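Protein synthesis inhibitor I (Hordeum vulgare, PDB 4FBC) is a plant ribosome-inactivating protein, an inhibitor of protein synthesis from barley, modelled here with adenosine monophosphate bound. Local coordinates at residues V113-T118 and Q162-V167; I87-F92 and W100-G105; A76-A81 and D141-L146; K128-A133 and E206-V211. The protein carries 3 engineered substitutions. One frame throughout, in Å; residues are numbered along the deposited sequence.

Contact 1: residues V113-T118 and Q162-V167; sequences VGFGGT and QAREAV. With AMP (adenosine monophosphate), chain E.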
loop_
_atom_site.group_PDB
_atom_site.type_symbol
_atom_site.label_atom_id
_atom_site.label_comp_id
_atom_site.label_asym_id
_atom_site.label_seq_id
_atom_site.Cartn_x
_atom_site.Cartn_y
_atom_site.Cartn_z
ATOM N N VAL A 113 -2.613 -17.154 -8.517
ATOM C CA VAL A 113 -2.424 -16.528 -9.826
ATOM C C VAL A 113 -1.190 -17.024 -10.595
ATOM O O VAL A 113 -1.085 -16.833 -11.819
ATOM C CB VAL A 113 -2.406 -14.979 -9.705
ATOM C CG1 VAL A 113 -1.105 -14.502 -9.088
ATOM C CG2 VAL A 113 -2.628 -14.327 -11.070
ATOM N N GLY A 114 -0.264 -17.671 -9.892
ATOM C CA GLY A 114 0.925 -18.212 -10.531
ATOM C C GLY A 114 2.242 -17.564 -10.134
ATOM O O GLY A 114 3.317 -18.041 -10.517
ATOM N N PHE A 115 2.160 -16.484 -9.355
ATOM C CA PHE A 115 3.349 -15.752 -8.907
ATOM C C PHE A 115 3.033 -14.998 -7.615
ATOM O O PHE A 115 1.857 -14.820 -7.272
ATOM C CB PHE A 115 3.831 -14.776 -9.993
ATOM C CG PHE A 115 2.751 -13.864 -10.506
ATOM C CD1 PHE A 115 2.429 -12.696 -9.825
ATOM C CD2 PHE A 115 2.055 -14.178 -11.665
ATOM C CE1 PHE A 115 1.427 -11.864 -10.290
ATOM C CE2 PHE A 115 1.057 -13.353 -12.137
ATOM C CZ PHE A 115 0.740 -12.193 -11.452
ATOM N N GLY A 116 4.074 -14.564 -6.906
ATOM C CA GLY A 116 3.918 -13.910 -5.616
ATOM C C GLY A 116 3.829 -12.394 -5.695
ATOM O O GLY A 116 3.900 -11.819 -6.788
ATOM N N GLY A 117 3.703 -11.743 -4.542
ATOM C CA GLY A 117 3.456 -10.310 -4.508
ATOM C C GLY A 117 4.622 -9.420 -4.113
ATOM O O GLY A 117 4.443 -8.218 -3.914
ATOM N N THR A 118 5.820 -9.984 -3.994
ATOM C CA THR A 118 6.992 -9.157 -3.703
ATOM C C THR A 118 7.557 -8.642 -5.018
ATOM O O THR A 118 7.326 -9.239 -6.068
ATOM C CB THR A 118 8.096 -9.931 -2.938
ATOM O OG1 THR A 118 8.750 -10.846 -3.822
ATOM C CG2 THR A 118 7.510 -10.690 -1.755
ATOM N N GLN A 162 1.982 -10.150 -18.526
ATOM C CA GLN A 162 0.991 -9.075 -18.447
ATOM C C GLN A 162 0.427 -8.934 -17.033
ATOM O O GLN A 162 0.314 -7.823 -16.507
ATOM C CB GLN A 162 -0.164 -9.306 -19.429
ATOM C CG GLN A 162 -1.359 -8.382 -19.158
ATOM C CD GLN A 162 -2.520 -8.579 -20.118
ATOM O OE1 GLN A 162 -2.696 -7.804 -21.058
ATOM N NE2 GLN A 162 -3.333 -9.603 -19.871
ATOM N N ALA A 163 0.076 -10.060 -16.419
ATOM C CA ALA A 163 -0.501 -10.033 -15.077
ATOM C C ALA A 163 0.497 -9.527 -14.034
ATOM O O ALA A 163 0.115 -8.783 -13.131
ATOM C CB ALA A 163 -1.033 -11.409 -14.688
ATOM N N ARG A 164 1.763 -9.938 -14.143
ATOM C CA ARG A 164 2.807 -9.433 -13.239
ATOM C C ARG A 164 2.925 -7.908 -13.297
ATOM O O ARG A 164 2.954 -7.228 -12.264
ATOM C CB ARG A 164 4.176 -10.043 -13.567
ATOM C CG ARG A 164 4.427 -11.444 -13.006
ATOM C CD ARG A 164 5.836 -11.900 -13.370
ATOM N NE ARG A 164 6.282 -13.065 -12.606
ATOM C CZ ARG A 164 6.176 -14.319 -13.035
ATOM N NH1 ARG A 164 5.640 -14.566 -14.222
ATOM N NH2 ARG A 164 6.609 -15.327 -12.279
ATOM N N GLU A 165 2.999 -7.378 -14.512
ATOM C CA GLU A 165 3.158 -5.943 -14.701
ATOM C C GLU A 165 1.932 -5.198 -14.181
ATOM O O GLU A 165 2.054 -4.118 -13.599
ATOM C CB GLU A 165 3.412 -5.639 -16.181
ATOM C CG GLU A 165 4.667 -6.323 -16.713
ATOM C CD GLU A 165 4.852 -6.176 -18.220
ATOM O OE1 GLU A 165 3.914 -5.705 -18.903
ATOM O OE2 GLU A 165 5.942 -6.541 -18.718
ATOM N N ALA A 166 0.756 -5.790 -14.375
ATOM C CA ALA A 166 -0.485 -5.199 -13.876
ATOM C C ALA A 166 -0.505 -5.115 -12.346
ATOM O O ALA A 166 -0.829 -4.072 -11.780
ATOM C CB ALA A 166 -1.683 -5.968 -14.374
ATOM N N VAL A 167 -0.182 -6.219 -11.674
ATOM C CA VAL A 167 -0.050 -6.189 -10.217
ATOM C C VAL A 167 0.973 -5.156 -9.729
ATOM O O VAL A 167 0.716 -4.427 -8.765
ATOM C CB VAL A 167 0.291 -7.589 -9.658
ATOM C CG1 VAL A 167 0.661 -7.502 -8.167
ATOM C CG2 VAL A 167 -0.883 -8.511 -9.866
HETATM P P AMP E . 8.912 -8.860 3.559
HETATM O O1P AMP E . 9.073 -9.745 2.338
HETATM O O2P AMP E . 10.109 -8.664 4.465
HETATM O O3P AMP E . 7.732 -9.338 4.380
HETATM O "O5'" AMP E . 8.339 -7.439 3.114
HETATM C "C5'" AMP E . 9.198 -6.319 2.940
HETATM C "C4'" AMP E . 8.445 -5.137 2.380
HETATM O "O4'" AMP E . 8.026 -5.430 1.021
HETATM C "C3'" AMP E . 7.151 -4.774 3.101
HETATM O "O3'" AMP E . 7.364 -3.982 4.261
HETATM C "C2'" AMP E . 6.342 -4.072 2.018
HETATM O "O2'" AMP E . 6.773 -2.719 1.870
HETATM C "C1'" AMP E . 6.759 -4.858 0.768
HETATM N N9 AMP E . 5.809 -5.948 0.435
HETATM C C8 AMP E . 6.069 -7.275 0.496
HETATM N N7 AMP E . 4.997 -8.019 0.113
HETATM C C5 AMP E . 4.013 -7.153 -0.218
HETATM C C6 AMP E . 2.615 -7.257 -0.717
HETATM N N6 AMP E . 2.040 -8.470 -0.939
HETATM N N1 AMP E . 1.937 -6.098 -0.945
HETATM C C2 AMP E . 2.497 -4.889 -0.722
HETATM N N3 AMP E . 3.758 -4.721 -0.278
HETATM C C4 AMP E . 4.556 -5.793 -0.017
#
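F115 carries its CG between the backbone N and the carbonyl carbon (chi1 52°), which turns the ring toward helix 157-179. R164 answers with CG anti to its carbonyl carbon (chi1 -81°) and a chain extended out to NE, and the two side chains slide past each other in opposite directions. R164 CG settles over the middle of the F115 ring as a CH-pi contact, 3.7 Å from the ring centroid and only 5° off the normal. Farther along, the guanidinium turns one face to the base of the phenylalanine, R164 NH2 lying 3.6 Å from F115 CB. On the opposite face of the ring V113 CG1 also stands over the centre, so the aromatic group is held between a loop neighbour and the helix. Its far end is closed by A163, whose CB is 3.8 Å from F115 CZ, while V167 CG2 meets the ring edge at 4.1 Å from F115 CE1. A weak hydrogen bond from R164 NE to D121 O ties the arginine to helix 119-123. The contact packs against the long helix a loop that runs into the AMP pocket, where G117 O comes within 3.8 Å of AMP C6.

Contact 2: residues I87-F92 and W100-G105; sequences IYLEGF and WELTPG. With AMP (adenosine monophosphate), chain E.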
loop_
_atom_site.group_PDB
_atom_site.type_symbol
_atom_site.label_atom_id
_atom_site.label_comp_id
_atom_site.label_asym_id
_atom_site.label_seq_id
_atom_site.Cartn_x
_atom_site.Cartn_y
_atom_site.Cartn_z
ATOM N N ILE A 87 -0.764 -3.291 4.895
ATOM C CA ILE A 87 -1.099 -2.851 3.533
ATOM C C ILE A 87 -0.544 -3.774 2.426
ATOM O O ILE A 87 -0.237 -3.335 1.317
ATOM C CB ILE A 87 -0.714 -1.364 3.299
ATOM C CG1 ILE A 87 -0.946 -0.548 4.582
ATOM C CG2 ILE A 87 -1.535 -0.763 2.133
ATOM C CD1 ILE A 87 -0.496 0.939 4.470
ATOM N N TYR A 88 -0.436 -5.068 2.722
ATOM C CA TYR A 88 -0.012 -6.033 1.710
ATOM C C TYR A 88 -1.168 -6.398 0.817
ATOM O O TYR A 88 -2.229 -6.775 1.306
ATOM C CB TYR A 88 0.475 -7.330 2.348
ATOM C CG TYR A 88 1.880 -7.307 2.895
ATOM C CD1 TYR A 88 2.498 -6.119 3.238
ATOM C CD2 TYR A 88 2.584 -8.495 3.077
ATOM C CE1 TYR A 88 3.785 -6.105 3.750
ATOM C CE2 TYR A 88 3.868 -8.496 3.587
ATOM C CZ TYR A 88 4.463 -7.298 3.921
ATOM O OH TYR A 88 5.738 -7.290 4.434
ATOM N N LEU A 89 -0.949 -6.327 -0.492
ATOM C CA LEU A 89 -1.932 -6.826 -1.447
ATOM C C LEU A 89 -1.842 -8.346 -1.450
ATOM O O LEU A 89 -0.752 -8.892 -1.574
ATOM C CB LEU A 89 -1.619 -6.306 -2.846
ATOM C CG LEU A 89 -2.497 -6.831 -3.982
ATOM C CD1 LEU A 89 -3.981 -6.478 -3.779
ATOM C CD2 LEU A 89 -1.973 -6.304 -5.326
ATOM N N GLU A 90 -2.975 -9.029 -1.325
ATOM C CA GLU A 90 -2.946 -10.495 -1.368
ATOM C C GLU A 90 -3.962 -11.122 -2.312
ATOM O O GLU A 90 -3.784 -12.261 -2.745
ATOM C CB GLU A 90 -3.082 -11.097 0.034
ATOM C CG GLU A 90 -1.885 -10.858 0.951
ATOM C CD GLU A 90 -0.595 -11.511 0.462
ATOM O OE1 GLU A 90 -0.636 -12.374 -0.443
ATOM O OE2 GLU A 90 0.476 -11.152 0.988
ATOM N N GLY A 91 -5.017 -10.381 -2.639
ATOM C CA GLY A 91 -6.061 -10.902 -3.504
ATOM C C GLY A 91 -6.659 -9.880 -4.453
ATOM O O GLY A 91 -6.625 -8.677 -4.188
ATOM N N PHE A 92 -7.185 -10.349 -5.580
ATOM C CA PHE A 92 -7.986 -9.489 -6.454
ATOM C C PHE A 92 -9.105 -10.295 -7.095
ATOM O O PHE A 92 -8.965 -11.495 -7.331
ATOM C CB PHE A 92 -7.137 -8.774 -7.510
ATOM C CG PHE A 92 -6.498 -9.692 -8.511
ATOM C CD1 PHE A 92 -7.192 -10.107 -9.640
ATOM C CD2 PHE A 92 -5.192 -10.120 -8.335
ATOM C CE1 PHE A 92 -6.602 -10.949 -10.563
ATOM C CE2 PHE A 92 -4.591 -10.958 -9.259
ATOM C CZ PHE A 92 -5.295 -11.371 -10.372
ATOM N N TRP A 100 -8.460 -14.240 -6.959
ATOM C CA TRP A 100 -7.102 -14.668 -7.247
ATOM C C TRP A 100 -6.222 -14.260 -6.078
ATOM O O TRP A 100 -6.408 -13.189 -5.504
ATOM C CB TRP A 100 -6.606 -14.019 -8.540
ATOM C CG TRP A 100 -7.471 -14.350 -9.711
ATOM C CD1 TRP A 100 -8.572 -13.667 -10.144
ATOM C CD2 TRP A 100 -7.310 -15.459 -10.603
ATOM N NE1 TRP A 100 -9.103 -14.282 -11.255
ATOM C CE2 TRP A 100 -8.349 -15.386 -11.551
ATOM C CE3 TRP A 100 -6.393 -16.511 -10.682
ATOM C CZ2 TRP A 100 -8.492 -16.326 -12.574
ATOM C CZ3 TRP A 100 -6.533 -17.436 -11.700
ATOM C CH2 TRP A 100 -7.574 -17.338 -12.633
ATOM N N GLU A 101 -5.283 -15.121 -5.706
ATOM C CA GLU A 101 -4.388 -14.820 -4.593
ATOM C C GLU A 101 -2.920 -14.834 -5.013
ATOM O O GLU A 101 -2.539 -15.483 -5.992
ATOM C CB GLU A 101 -4.617 -15.786 -3.436
ATOM C CG GLU A 101 -4.345 -17.235 -3.784
ATOM C CD GLU A 101 -4.693 -18.168 -2.640
ATOM O OE1 GLU A 101 -4.947 -17.673 -1.513
ATOM O OE2 GLU A 101 -4.694 -19.394 -2.873
ATOM N N LEU A 102 -2.104 -14.110 -4.253
ATOM C CA LEU A 102 -0.687 -13.956 -4.549
ATOM C C LEU A 102 0.161 -14.823 -3.628
ATOM O O LEU A 102 1.398 -14.813 -3.703
ATOM C CB LEU A 102 -0.279 -12.489 -4.408
ATOM C CG LEU A 102 -0.906 -11.601 -5.476
ATOM C CD1 LEU A 102 -0.873 -10.137 -5.049
ATOM C CD2 LEU A 102 -0.152 -11.789 -6.780
ATOM N N THR A 103 -0.519 -15.569 -2.763
ATOM C CA THR A 103 0.129 -16.519 -1.861
ATOM C C THR A 103 -0.701 -17.799 -1.873
ATOM O O THR A 103 -1.893 -17.757 -1.587
ATOM C CB THR A 103 0.181 -15.972 -0.418
ATOM O OG1 THR A 103 0.908 -14.732 -0.385
ATOM C CG2 THR A 103 0.863 -16.974 0.508
ATOM N N PRO A 104 -0.081 -18.938 -2.225
ATOM C CA PRO A 104 -0.848 -20.191 -2.305
ATOM C C PRO A 104 -1.395 -20.589 -0.933
ATOM O O PRO A 104 -0.638 -20.605 0.041
ATOM C CB PRO A 104 0.193 -21.213 -2.780
ATOM C CG PRO A 104 1.293 -20.385 -3.434
ATOM C CD PRO A 104 1.326 -19.113 -2.628
ATOM N N GLY A 105 -2.694 -20.867 -0.854
ATOM C CA GLY A 105 -3.306 -21.341 0.375
ATOM C C GLY A 105 -3.686 -20.293 1.407
ATOM O O GLY A 105 -4.145 -20.639 2.495
HETATM P P AMP E . 8.912 -8.860 3.559
HETATM O O1P AMP E . 9.073 -9.745 2.338
HETATM O O2P AMP E . 10.109 -8.664 4.465
HETATM O O3P AMP E . 7.732 -9.338 4.380
HETATM O "O5'" AMP E . 8.339 -7.439 3.114
HETATM C "C5'" AMP E . 9.198 -6.319 2.940
HETATM C "C4'" AMP E . 8.445 -5.137 2.380
HETATM O "O4'" AMP E . 8.026 -5.430 1.021
HETATM C "C3'" AMP E . 7.151 -4.774 3.101
HETATM O "O3'" AMP E . 7.364 -3.982 4.261
HETATM C "C2'" AMP E . 6.342 -4.072 2.018
HETATM O "O2'" AMP E . 6.773 -2.719 1.870
HETATM C "C1'" AMP E . 6.759 -4.858 0.768
HETATM N N9 AMP E . 5.809 -5.948 0.435
HETATM C C8 AMP E . 6.069 -7.275 0.496
HETATM N N7 AMP E . 4.997 -8.019 0.113
HETATM C C5 AMP E . 4.013 -7.153 -0.218
HETATM C C6 AMP E . 2.615 -7.257 -0.717
HETATM N N6 AMP E . 2.040 -8.470 -0.939
HETATM N N1 AMP E . 1.937 -6.098 -0.945
HETATM C C2 AMP E . 2.497 -4.889 -0.722
HETATM N N3 AMP E . 3.758 -4.721 -0.278
HETATM C C4 AMP E . 4.556 -5.793 -0.017
#
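L89 meets both the nucleotide and L102: its backbone N donates to AMP N1 and its O accepts from AMP N6, each at 2.9 Å, while its CG packs 3.8 Å from L102 CD1. Y88, just before it, lies with one ring face over the adenine, AMP C5 above the ring centre, and its OH donates to AMP O3P. Next outward, E90 bends at chi2 (-64°), bringing OE1 to T103 OG1, which donates to it at 2.8 Å on the syn side, 34° out of the carboxylate plane; T103 thereby helps to fix the carboxylate of this pocket residue. The backbones beneath are locked as an antiparallel hairpin. L102 N donates to E90 O, and F92 with W100 forms a hydrogen-bonded pair whose W100 N to F92 O bond is 2.8 Å and nearly straight. On the face bearing these two side chains, W100 CB sits over the F92 ring, 3.7 Å from its centroid; the ring planes are nearly parallel but slid apart, with little overlap. W100 NE1 turns to S94 OG, and R149 makes a cation-pi contact with the indole. E90 and G91 both face A81, a classic beta bulge toward strand 78-83. Strand 111-112 flanks the hairpin beyond E101, and L171 and N175 of helix 157-179 touch the L89 side chain.

Contact 3: residues A76-A81 and D141-L146; sequences AGLTLA and DAVTAL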
loop_
_atom_site.group_PDB
_atom_site.type_symbol
_atom_site.label_atom_id
_atom_site.label_comp_id
_atom_site.label_asym_id
_atom_site.label_seq_id
_atom_site.Cartn_x
_atom_site.Cartn_y
_atom_site.Cartn_z
ATOM N N ALA A 76 -18.449 -1.964 -13.288
ATOM C CA ALA A 76 -18.123 -2.836 -12.166
ATOM C C ALA A 76 -16.630 -2.727 -11.895
ATOM O O ALA A 76 -15.817 -2.758 -12.825
ATOM C CB ALA A 76 -18.510 -4.285 -12.467
ATOM N N GLY A 77 -16.266 -2.592 -10.626
ATOM C CA GLY A 77 -14.875 -2.382 -10.279
ATOM C C GLY A 77 -14.083 -3.658 -10.086
ATOM O O GLY A 77 -14.650 -4.712 -9.798
ATOM N N LEU A 78 -12.769 -3.558 -10.276
ATOM C CA LEU A 78 -11.846 -4.608 -9.857
ATOM C C LEU A 78 -11.629 -4.463 -8.362
ATOM O O LEU A 78 -11.259 -3.383 -7.889
ATOM C CB LEU A 78 -10.509 -4.469 -10.588
ATOM C CG LEU A 78 -9.345 -5.290 -10.027
ATOM C CD1 LEU A 78 -9.563 -6.781 -10.269
ATOM C CD2 LEU A 78 -8.020 -4.839 -10.624
ATOM N N THR A 79 -11.872 -5.531 -7.604
ATOM C CA THR A 79 -11.746 -5.448 -6.148
ATOM C C THR A 79 -10.411 -6.031 -5.713
ATOM O O THR A 79 -10.040 -7.137 -6.127
ATOM C CB THR A 79 -12.901 -6.154 -5.408
ATOM O OG1 THR A 79 -14.155 -5.634 -5.863
ATOM C CG2 THR A 79 -12.803 -5.931 -3.893
ATOM N N LEU A 80 -9.685 -5.267 -4.905
ATOM C CA LEU A 80 -8.413 -5.706 -4.343
ATOM C C LEU A 80 -8.603 -6.006 -2.865
ATOM O O LEU A 80 -9.241 -5.231 -2.156
ATOM C CB LEU A 80 -7.373 -4.595 -4.481
ATOM C CG LEU A 80 -7.196 -3.997 -5.870
ATOM C CD1 LEU A 80 -6.064 -2.967 -5.862
ATOM C CD2 LEU A 80 -6.912 -5.095 -6.876
ATOM N N ALA A 81 -8.031 -7.112 -2.393
ATOM C CA ALA A 81 -8.036 -7.433 -0.973
ATOM C C ALA A 81 -6.667 -7.119 -0.379
ATOM O O ALA A 81 -5.654 -7.700 -0.777
ATOM C CB ALA A 81 -8.385 -8.905 -0.761
ATOM N N ASP A 141 -5.132 0.085 -17.876
ATOM C CA ASP A 141 -4.773 -1.179 -18.535
ATOM C C ASP A 141 -4.536 -2.300 -17.516
ATOM O O ASP A 141 -4.874 -3.456 -17.764
ATOM C CB ASP A 141 -3.548 -1.011 -19.445
ATOM C CG ASP A 141 -3.848 -0.181 -20.691
ATOM O OD1 ASP A 141 -5.037 0.068 -20.973
ATOM O OD2 ASP A 141 -2.889 0.210 -21.392
ATOM N N ALA A 142 -3.959 -1.954 -16.368
ATOM C CA ALA A 142 -3.766 -2.934 -15.300
ATOM C C ALA A 142 -5.108 -3.400 -14.738
ATOM O O ALA A 142 -5.298 -4.597 -14.474
ATOM C CB ALA A 142 -2.887 -2.369 -14.193
ATOM N N VAL A 143 -6.041 -2.465 -14.559
ATOM C CA VAL A 143 -7.377 -2.822 -14.078
ATOM C C VAL A 143 -8.065 -3.742 -15.092
ATOM O O VAL A 143 -8.663 -4.751 -14.725
ATOM C CB VAL A 143 -8.237 -1.574 -13.756
ATOM C CG1 VAL A 143 -9.704 -1.938 -13.576
ATOM C CG2 VAL A 143 -7.725 -0.899 -12.511
ATOM N N THR A 144 -7.945 -3.401 -16.370
ATOM C CA THR A 144 -8.514 -4.218 -17.443
ATOM C C THR A 144 -7.950 -5.642 -17.461
ATOM O O THR A 144 -8.699 -6.609 -17.597
ATOM C CB THR A 144 -8.282 -3.568 -18.819
ATOM O OG1 THR A 144 -8.946 -2.298 -18.858
ATOM C CG2 THR A 144 -8.828 -4.453 -19.932
ATOM N N ALA A 145 -6.633 -5.760 -17.327
ATOM C CA ALA A 145 -5.961 -7.058 -17.434
ATOM C C ALA A 145 -6.356 -8.008 -16.308
ATOM O O ALA A 145 -6.606 -9.199 -16.544
ATOM C CB ALA A 145 -4.458 -6.877 -17.469
ATOM N N LEU A 146 -6.403 -7.484 -15.084
ATOM C CA LEU A 146 -6.732 -8.302 -13.917
ATOM C C LEU A 146 -8.236 -8.561 -13.814
ATOM O O LEU A 146 -8.666 -9.655 -13.444
ATOM C CB LEU A 146 -6.203 -7.659 -12.624
ATOM C CG LEU A 146 -4.692 -7.430 -12.530
ATOM C CD1 LEU A 146 -4.281 -6.949 -11.139
ATOM C CD2 LEU A 146 -3.899 -8.683 -12.908
#
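L78 reaches from strand 78-83 to V143 and L146 of helix 136-147, joining this helix to the mixed six-stranded sheet of the ribosome-inactivating protein fold. The side chain can be followed outward. Its CB, directed at the helix, meets V143 CG1 at 4.0 Å, one methyl of the valine coming alongside the start of the leucine. Beyond CB the chain leaves with CG anti to the backbone N (chi1 167°), which carries the branch point on toward the next helical turn and brings both methyls to L146. CD1 lies against the backbone and CB of L146, 4.2 Å from L146 C. CD2, the other methyl, touches both helical residues, reaching V143 CA at 4.1 Å as well as the CB of L146. V143 and L146 are three residues apart, so they stand on neighbouring turns of one helix flank, and the leucine lies against that flank. The contact is wholly apolar and buried. F92 of the adjacent strand and L170 of helix 157-179 touch L78 from within the same core, and L69 touches V143. L78 and L146 meet obliquely, and the closest approach is made by L78 CD2, 3.9 Å from L146 CB.

Contact 4: residues K128-A133 and E206-V211; sequences KLTNVA and EMKAQV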
loop_
_atom_site.group_PDB
_atom_site.type_symbol
_atom_site.label_atom_id
_atom_site.label_comp_id
_atom_site.label_asym_id
_atom_site.label_seq_id
_atom_site.Cartn_x
_atom_site.Cartn_y
_atom_site.Cartn_z
ATOM N N LYS A 128 14.455 -2.937 -9.778
ATOM C CA LYS A 128 13.819 -2.650 -11.067
ATOM C C LYS A 128 12.575 -1.757 -10.985
ATOM O O LYS A 128 11.921 -1.519 -11.998
ATOM C CB LYS A 128 13.474 -3.950 -11.798
ATOM C CG LYS A 128 14.623 -4.940 -11.847
ATOM C CD LYS A 128 14.692 -5.654 -13.189
ATOM C CE LYS A 128 16.137 -5.791 -13.653
ATOM N NZ LYS A 128 16.964 -6.549 -12.672
ATOM N N LEU A 129 12.249 -1.272 -9.788
ATOM C CA LEU A 129 11.074 -0.412 -9.593
ATOM C C LEU A 129 11.165 0.865 -10.431
ATOM O O LEU A 129 10.149 1.463 -10.798
ATOM C CB LEU A 129 10.920 -0.052 -8.109
ATOM C CG LEU A 129 10.336 -1.137 -7.203
ATOM C CD1 LEU A 129 10.459 -0.754 -5.731
ATOM C CD2 LEU A 129 8.891 -1.374 -7.565
ATOM N N THR A 130 12.391 1.275 -10.728
ATOM C CA THR A 130 12.638 2.478 -11.515
ATOM C C THR A 130 12.318 2.270 -13.003
ATOM O O THR A 130 12.425 3.202 -13.799
ATOM C CB THR A 130 14.090 2.966 -11.333
ATOM O OG1 THR A 130 14.974 1.836 -11.264
ATOM C CG2 THR A 130 14.217 3.775 -10.052
ATOM N N ASN A 131 11.916 1.051 -13.360
ATOM C CA ASN A 131 11.607 0.689 -14.748
ATOM C C ASN A 131 10.111 0.633 -15.037
ATOM O O ASN A 131 9.704 0.473 -16.193
ATOM C CB ASN A 131 12.218 -0.673 -15.108
ATOM C CG ASN A 131 13.737 -0.661 -15.117
ATOM O OD1 ASN A 131 14.362 0.372 -15.365
ATOM N ND2 ASN A 131 14.341 -1.819 -14.847
ATOM N N VAL A 132 9.293 0.747 -13.993
ATOM C CA VAL A 132 7.850 0.577 -14.142
ATOM C C VAL A 132 7.139 1.882 -14.503
ATOM O O VAL A 132 7.119 2.830 -13.717
ATOM C CB VAL A 132 7.213 0.017 -12.853
ATOM C CG1 VAL A 132 5.741 -0.294 -13.078
ATOM C CG2 VAL A 132 7.962 -1.231 -12.391
ATOM N N ALA A 133 6.535 1.919 -15.687
ATOM C CA ALA A 133 5.769 3.090 -16.108
ATOM C C ALA A 133 4.473 3.207 -15.314
ATOM O O ALA A 133 3.683 2.260 -15.248
ATOM C CB ALA A 133 5.471 3.030 -17.596
ATOM N N GLU A 206 15.312 7.780 -5.126
ATOM C CA GLU A 206 14.903 8.101 -3.754
ATOM C C GLU A 206 13.608 7.388 -3.382
ATOM O O GLU A 206 13.522 6.769 -2.316
ATOM C CB GLU A 206 14.742 9.616 -3.550
ATOM C CG GLU A 206 16.029 10.426 -3.667
ATOM C CD GLU A 206 16.369 10.794 -5.098
ATOM O OE1 GLU A 206 15.606 10.425 -6.015
ATOM O OE2 GLU A 206 17.406 11.457 -5.313
ATOM N N MET A 207 12.607 7.463 -4.261
ATOM C CA MET A 207 11.338 6.784 -4.016
ATOM C C MET A 207 11.479 5.263 -4.049
ATOM O O MET A 207 10.812 4.563 -3.281
ATOM C CB MET A 207 10.239 7.261 -4.978
ATOM C CG MET A 207 9.630 8.595 -4.560
ATOM S SD MET A 207 8.230 9.061 -5.601
ATOM C CE MET A 207 9.057 9.384 -7.146
ATOM N N LYS A 208 12.349 4.754 -4.926
ATOM C CA LYS A 208 12.632 3.322 -4.936
ATOM C C LYS A 208 13.179 2.911 -3.574
ATOM O O LYS A 208 12.726 1.926 -3.000
ATOM C CB LYS A 208 13.620 2.936 -6.051
ATOM C CG LYS A 208 14.102 1.482 -5.945
ATOM C CD LYS A 208 14.848 1.024 -7.196
ATOM C CE LYS A 208 16.133 1.816 -7.419
ATOM N NZ LYS A 208 16.744 1.478 -8.751
ATOM N N ALA A 209 14.132 3.684 -3.051
ATOM C CA ALA A 209 14.722 3.397 -1.737
ATOM C C ALA A 209 13.670 3.455 -0.632
ATOM O O ALA A 209 13.638 2.593 0.262
ATOM C CB ALA A 209 15.867 4.353 -1.441
ATOM N N GLN A 210 12.807 4.470 -0.696
ATOM C CA GLN A 210 11.691 4.596 0.243
ATOM C C GLN A 210 10.778 3.378 0.191
ATOM O O GLN A 210 10.505 2.753 1.228
ATOM C CB GLN A 210 10.885 5.870 -0.056
ATOM C CG GLN A 210 11.633 7.173 0.243
ATOM C CD GLN A 210 11.080 8.349 -0.536
ATOM O OE1 GLN A 210 9.959 8.296 -1.044
ATOM N NE2 GLN A 210 11.868 9.408 -0.650
ATOM N N VAL A 211 10.317 3.036 -1.011
ATOM C CA VAL A 211 9.453 1.870 -1.198
ATOM C C VAL A 211 10.101 0.592 -0.644
ATOM O O VAL A 211 9.440 -0.214 0.021
ATOM C CB VAL A 211 9.049 1.686 -2.678
ATOM C CG1 VAL A 211 8.429 0.311 -2.902
ATOM C CG2 VAL A 211 8.057 2.783 -3.096
#
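K208 folds its chain toward T130: CG is anti to the backbone N (chi1 171°), the next torsion is also extended, and the bend comes at chi3 (64°), which swings NZ over to the threonine hydroxyl. T130 sets OG1 between its own backbone N and carbonyl carbon (chi1 38°), where it accepts a hydrogen bond from K208 NZ at 3.1 Å. The two side chains cross at about a right angle, and the methyl T130 CG2 rests against the aliphatic part of the lysine, 3.8 Å from K208 CE. The strongest polar partner of the ammonium is D127, through a salt bridge to OD1, and N205 OD1 adds a weak hydrogen bond. Within the ribosome-inactivating protein fold this fastens the 3-10 turn 129-131, in the loop between helix 119-123 and strand 134-135, to the short helix 205-211. L129 lies on the buried side: its CB is 4.1 Å from K208 CG, and its CD1 meets V211 CG1 at 3.6 Å. Y119 of helix 119-123 touches both L129 and V211.

Contacts 1, 2 and 3 are buried and touch one another through neighbouring elements, whereas contact 4 is only partly buried and touches none of them. Contacts 2 and 3 meet in the same sheet, where strands 78-83 and 89-93 are neighbours bonded through A81. Contacts 1 and 3 meet where helices 136-147 and 157-179 lie together, A166 against A142 and L146. V113 N probably bonds to E101 O, linking contact 1 to contact 2, and these two alone touch AMP. The chemistry follows position: paired backbones and polar pocket groups in contact 2, an aromatic ring against a helix in contact 1, pure aliphatic packing in contact 3, and a lysine-threonine bond beside apolar groups in contact 4.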